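Local structure of beta-galactosidase (6Y2K) at the interface of chains A and B and the interface of chains A and C. The protein hydrolyses terminal beta-galactosides as a cold-active family GH42 glycoside hydrolase that works as a hexamer and combines cold activity with thermal stability. Sequence-based numbering; all coordinates share one arbitrary frame. Chains: chain A/B/C, beta-galactosidase.

Contact 1: the interface of chains A and B. Residues chain A 538-540, 562; chain B 603-605.
This is a patch of a two-fold interface that joins two subunits of the hexamer, where A:Gly539 and B:Tyr605 form an antiparallel beta bridge; its twin recurs with the chains exchanged. A:Gly539 directly follows strand 536-538 and gives both its backbone N and O to B:Tyr605. The bond from A:Gly539 N to B:Tyr605 O is 3.0 Å long and nearly straight; the return bond from B:Tyr605 N to A:Gly539 O, also 3.0 Å, is more bent.

The ring of B:Tyr604 lies flat against the glycine. A:Gly539 C sits over the centre of one face, and A:Gly539 CA comes to 3.4 Å from B:Tyr604 CZ; the lack of a side chain on the glycine is consistent with this close approach. CG of B:Tyr604 is anti to its backbone N (chi1 -171°), which carries the ring along the A:Gly539 segment toward A:Lys562. There the A:Lys562 side chain crosses that of B:Tyr604 at about a right angle and brings its methylene CE 3.4 Å from the phenol OH of B:Tyr604. The phenol oxygen is also tied through water 1, in the plane of the ring, to A:Ser538 OG.

A:Arg540 meets the CD2 edge of the same ring. Its chain bends at chi2 (-82°), and the guanidinium stands almost perpendicular to the ring, 86° between planes, with B:Tyr604 CD2 against one guanidinium face and NE at the ring edge. From there A:Arg540 NH1 donates to the backbone carbonyl B:Thr603 O at 2.8 Å, a short but bent bond that approaches from above the carbonyl plane. The backbone of A:Arg540 makes a second link to the same residue: water 2 lies 2.7 Å from A:Arg540 O and 2.8 Å from the hydroxyl B:Thr603 OG1.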
# COMPACT_ATOMS: atom_id res chain seq x y z
N SER A 538 -7.20 3.75 -27.93
CA SER A 538 -8.52 3.21 -28.25
C SER A 538 -8.59 3.02 -29.77
O SER A 538 -7.59 3.23 -30.45
CB SER A 538 -9.61 4.16 -27.74
OG SER A 538 -9.50 5.44 -28.34
N GLY A 539 -9.74 2.62 -30.30
CA GLY A 539 -9.89 2.46 -31.75
C GLY A 539 -10.60 1.19 -32.17
O GLY A 539 -11.09 0.44 -31.32
N ARG A 540 -10.66 0.98 -33.48
CA ARG A 540 -11.29 -0.21 -34.07
C ARG A 540 -10.86 -1.53 -33.45
O ARG A 540 -11.69 -2.42 -33.30
CB ARG A 540 -10.97 -0.30 -35.56
CG ARG A 540 -11.77 0.64 -36.42
CD ARG A 540 -13.15 0.06 -36.73
NE ARG A 540 -14.03 1.14 -37.18
CZ ARG A 540 -15.35 1.17 -37.04
NH1 ARG A 540 -16.01 0.17 -36.45
NH2 ARG A 540 -16.02 2.23 -37.49
N LYS A 562 -5.79 4.67 -32.07
CA LYS A 562 -5.44 6.08 -31.93
C LYS A 562 -5.30 6.44 -30.45
O LYS A 562 -5.87 5.78 -29.60
CB LYS A 562 -6.53 6.96 -32.52
CG LYS A 562 -6.84 6.69 -33.98
CD LYS A 562 -7.77 7.73 -34.60
CE LYS A 562 -9.11 7.78 -33.89
NZ LYS A 562 -10.17 8.30 -34.80
N THR B 603 -17.96 -2.81 -34.69
CA THR B 603 -17.66 -2.38 -33.33
C THR B 603 -16.43 -1.48 -33.33
O THR B 603 -15.62 -1.50 -34.27
CB THR B 603 -17.45 -3.58 -32.38
OG1 THR B 603 -16.37 -4.40 -32.84
CG2 THR B 603 -18.72 -4.41 -32.26
N TYR B 604 -16.30 -0.71 -32.26
CA TYR B 604 -15.23 0.26 -32.08
C TYR B 604 -15.02 0.43 -30.58
O TYR B 604 -15.96 0.77 -29.88
CB TYR B 604 -15.63 1.61 -32.72
CG TYR B 604 -14.50 2.62 -32.79
CD1 TYR B 604 -14.08 3.33 -31.65
CD2 TYR B 604 -13.84 2.89 -34.00
CE1 TYR B 604 -13.05 4.26 -31.72
CE2 TYR B 604 -12.81 3.81 -34.07
CZ TYR B 604 -12.41 4.49 -32.94
OH TYR B 604 -11.39 5.41 -33.01
N TYR B 605 -13.80 0.19 -30.10
CA TYR B 605 -13.46 0.41 -28.69
C TYR B 605 -13.32 1.92 -28.49
O TYR B 605 -12.27 2.50 -28.78
CB TYR B 605 -12.17 -0.30 -28.29
CG TYR B 605 -12.30 -1.80 -28.06
CD1 TYR B 605 -12.47 -2.68 -29.12
CD2 TYR B 605 -12.21 -2.33 -26.77
CE1 TYR B 605 -12.57 -4.06 -28.91
CE2 TYR B 605 -12.32 -3.71 -26.54
CZ TYR B 605 -12.50 -4.57 -27.62
OH TYR B 605 -12.60 -5.93 -27.39
O HOH W 1 -10.54 6.43 -30.66
O HOH W 2 -13.66 -4.08 -32.34

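Contact 2: the interface of chains A and C. Residues chain A 101-102, 360-361; chain C 182-183, 185, 202-204.
The flat amide of A:Gln361 is sandwiched in chain C, with C:Trp183 CZ3 against one face and C:Asn204 CA against the other, each 3.6 Å from A:Gln361 CD. The indole of C:Trp183 has C:Phe182 CE2 over the centre of one face and C:Glu202 O at its edge, in plane; the phenyl ring of C:Phe182 in turn carries C:Trp183 CD1 on one face and C:Met185 CE at its edge. The amide plane is turned about 45° from both rings. This patch, where a glutamine inserts between an aromatic pair and the C:Glu202 to C:Asn204 loop, is part of the interface of chains A and C in the hexamer, which is not an exact two-fold.

The A:Gln361 chain bends at chi2 (86°), and with chi3 at -29° NE2 faces the C:Glu202 carbonyl and OE1 faces C:Phe182. A:Gln361 NE2 donates to the backbone carbonyl C:Glu202 O at 2.9 Å, a nearly straight bond with the acceptor in the amide plane; this fixes which end of the amide points to the loop. The oxygen A:Gln361 OE1 turns the other way, 3.3 Å from C:Phe182 CD2 and 3.4 Å from the methyl CE of C:Met185. C:Met185 meets the glutamine tip to tip, and a weak hydrogen bond may run from NE2 to its sulfur.

A:Gly101 and A:Ser102 add a second chain A segment. A:Ser102 CA lies beside C:Trp183 CE3, while CB of the same serine comes against C:Glu202 O. The carbonyl A:Gly101 O packs against C:Met185 SD and also holds water 3 at 2.7 Å, which C:Asn204 N reaches with a nearly straight N-H at 3.0 Å.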
# COMPACT_ATOMS: atom_id res chain seq x y z
N GLY A 101 44.29 -14.04 -16.86
CA GLY A 101 43.85 -14.53 -15.56
C GLY A 101 42.42 -15.05 -15.52
O GLY A 101 42.00 -15.61 -14.49
N SER A 102 41.68 -14.83 -16.62
CA SER A 102 40.33 -15.34 -16.81
C SER A 102 40.28 -15.98 -18.21
O SER A 102 41.04 -16.93 -18.46
CB SER A 102 39.29 -14.22 -16.58
OG SER A 102 39.38 -13.17 -17.54
N GLY A 360 38.60 -23.97 -9.84
CA GLY A 360 38.42 -22.86 -10.78
C GLY A 360 37.16 -22.03 -10.58
O GLY A 360 36.38 -22.28 -9.64
N GLN A 361 36.96 -21.07 -11.49
CA GLN A 361 35.89 -20.07 -11.41
C GLN A 361 34.48 -20.68 -11.37
O GLN A 361 33.57 -20.14 -10.73
CB GLN A 361 35.97 -19.10 -12.61
CG GLN A 361 37.08 -18.06 -12.58
CD GLN A 361 38.44 -18.53 -13.14
OE1 GLN A 361 38.78 -19.72 -13.08
NE2 GLN A 361 39.22 -17.58 -13.67
N PHE C 182 42.15 -25.28 -15.92
CA PHE C 182 40.92 -24.56 -16.25
C PHE C 182 41.22 -23.25 -17.00
O PHE C 182 42.08 -22.47 -16.58
CB PHE C 182 40.13 -24.29 -14.96
CG PHE C 182 38.75 -23.74 -15.20
CD1 PHE C 182 37.72 -24.58 -15.63
CD2 PHE C 182 38.47 -22.40 -14.97
CE1 PHE C 182 36.45 -24.08 -15.85
CE2 PHE C 182 37.19 -21.89 -15.17
CZ PHE C 182 36.17 -22.74 -15.61
N TRP C 183 40.54 -23.06 -18.13
CA TRP C 183 40.74 -21.90 -19.00
C TRP C 183 42.21 -21.63 -19.37
O TRP C 183 42.60 -20.48 -19.57
CB TRP C 183 40.09 -20.63 -18.40
CG TRP C 183 38.59 -20.67 -18.28
CD1 TRP C 183 37.74 -21.59 -18.83
CD2 TRP C 183 37.76 -19.71 -17.61
NE1 TRP C 183 36.44 -21.27 -18.52
CE2 TRP C 183 36.42 -20.13 -17.78
CE3 TRP C 183 38.02 -18.55 -16.87
CZ2 TRP C 183 35.34 -19.43 -17.23
CZ3 TRP C 183 36.95 -17.85 -16.33
CH2 TRP C 183 35.63 -18.30 -16.51
N MET C 185 44.98 -21.49 -17.73
CA MET C 185 45.61 -20.50 -16.84
C MET C 185 47.06 -20.86 -16.44
O MET C 185 47.74 -20.04 -15.82
CB MET C 185 44.75 -20.28 -15.58
CG MET C 185 43.48 -19.45 -15.82
SD MET C 185 42.52 -19.08 -14.32
CE MET C 185 41.90 -20.70 -13.88
N GLU C 202 36.00 -12.75 -14.35
CA GLU C 202 36.36 -13.32 -13.03
C GLU C 202 37.71 -14.07 -13.01
O GLU C 202 37.91 -15.02 -13.76
CB GLU C 202 35.27 -14.27 -12.54
CG GLU C 202 35.43 -14.68 -11.08
CD GLU C 202 34.41 -15.69 -10.59
OE1 GLU C 202 33.67 -16.28 -11.42
OE2 GLU C 202 34.36 -15.89 -9.36
N ALA C 203 38.60 -13.64 -12.10
CA ALA C 203 39.88 -14.32 -11.86
C ALA C 203 39.65 -15.60 -11.05
O ALA C 203 38.60 -15.78 -10.43
CB ALA C 203 40.85 -13.40 -11.13
N ASN C 204 40.63 -16.49 -11.06
CA ASN C 204 40.53 -17.77 -10.35
C ASN C 204 40.31 -17.45 -8.86
O ASN C 204 41.06 -16.64 -8.31
CB ASN C 204 41.82 -18.58 -10.54
CG ASN C 204 41.73 -20.00 -10.00
OD1 ASN C 204 40.88 -20.33 -9.17
ND2 ASN C 204 42.64 -20.86 -10.47
O HOH W 3 43.32 -16.07 -12.21

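Contact 1 and contact 2 lie about 58 Å apart, measured between the centres of their C-alpha atoms, and have no residue in common. On the chain A side, contact 1 draws on residues matched to the trimerisation-domain family, with strands 536-538 and 562-563 at hand. Contact 2 uses loops matched to the beta-galactosidase family, together with the 3-10 helix 182-184 of chain C. One subunit therefore holds two different neighbours through distant surfaces, contact 1 in a two-fold pairing and contact 2 in an interface that is not an exact two-fold. Two such distinct kinds of interface are consistent with building the hexamer.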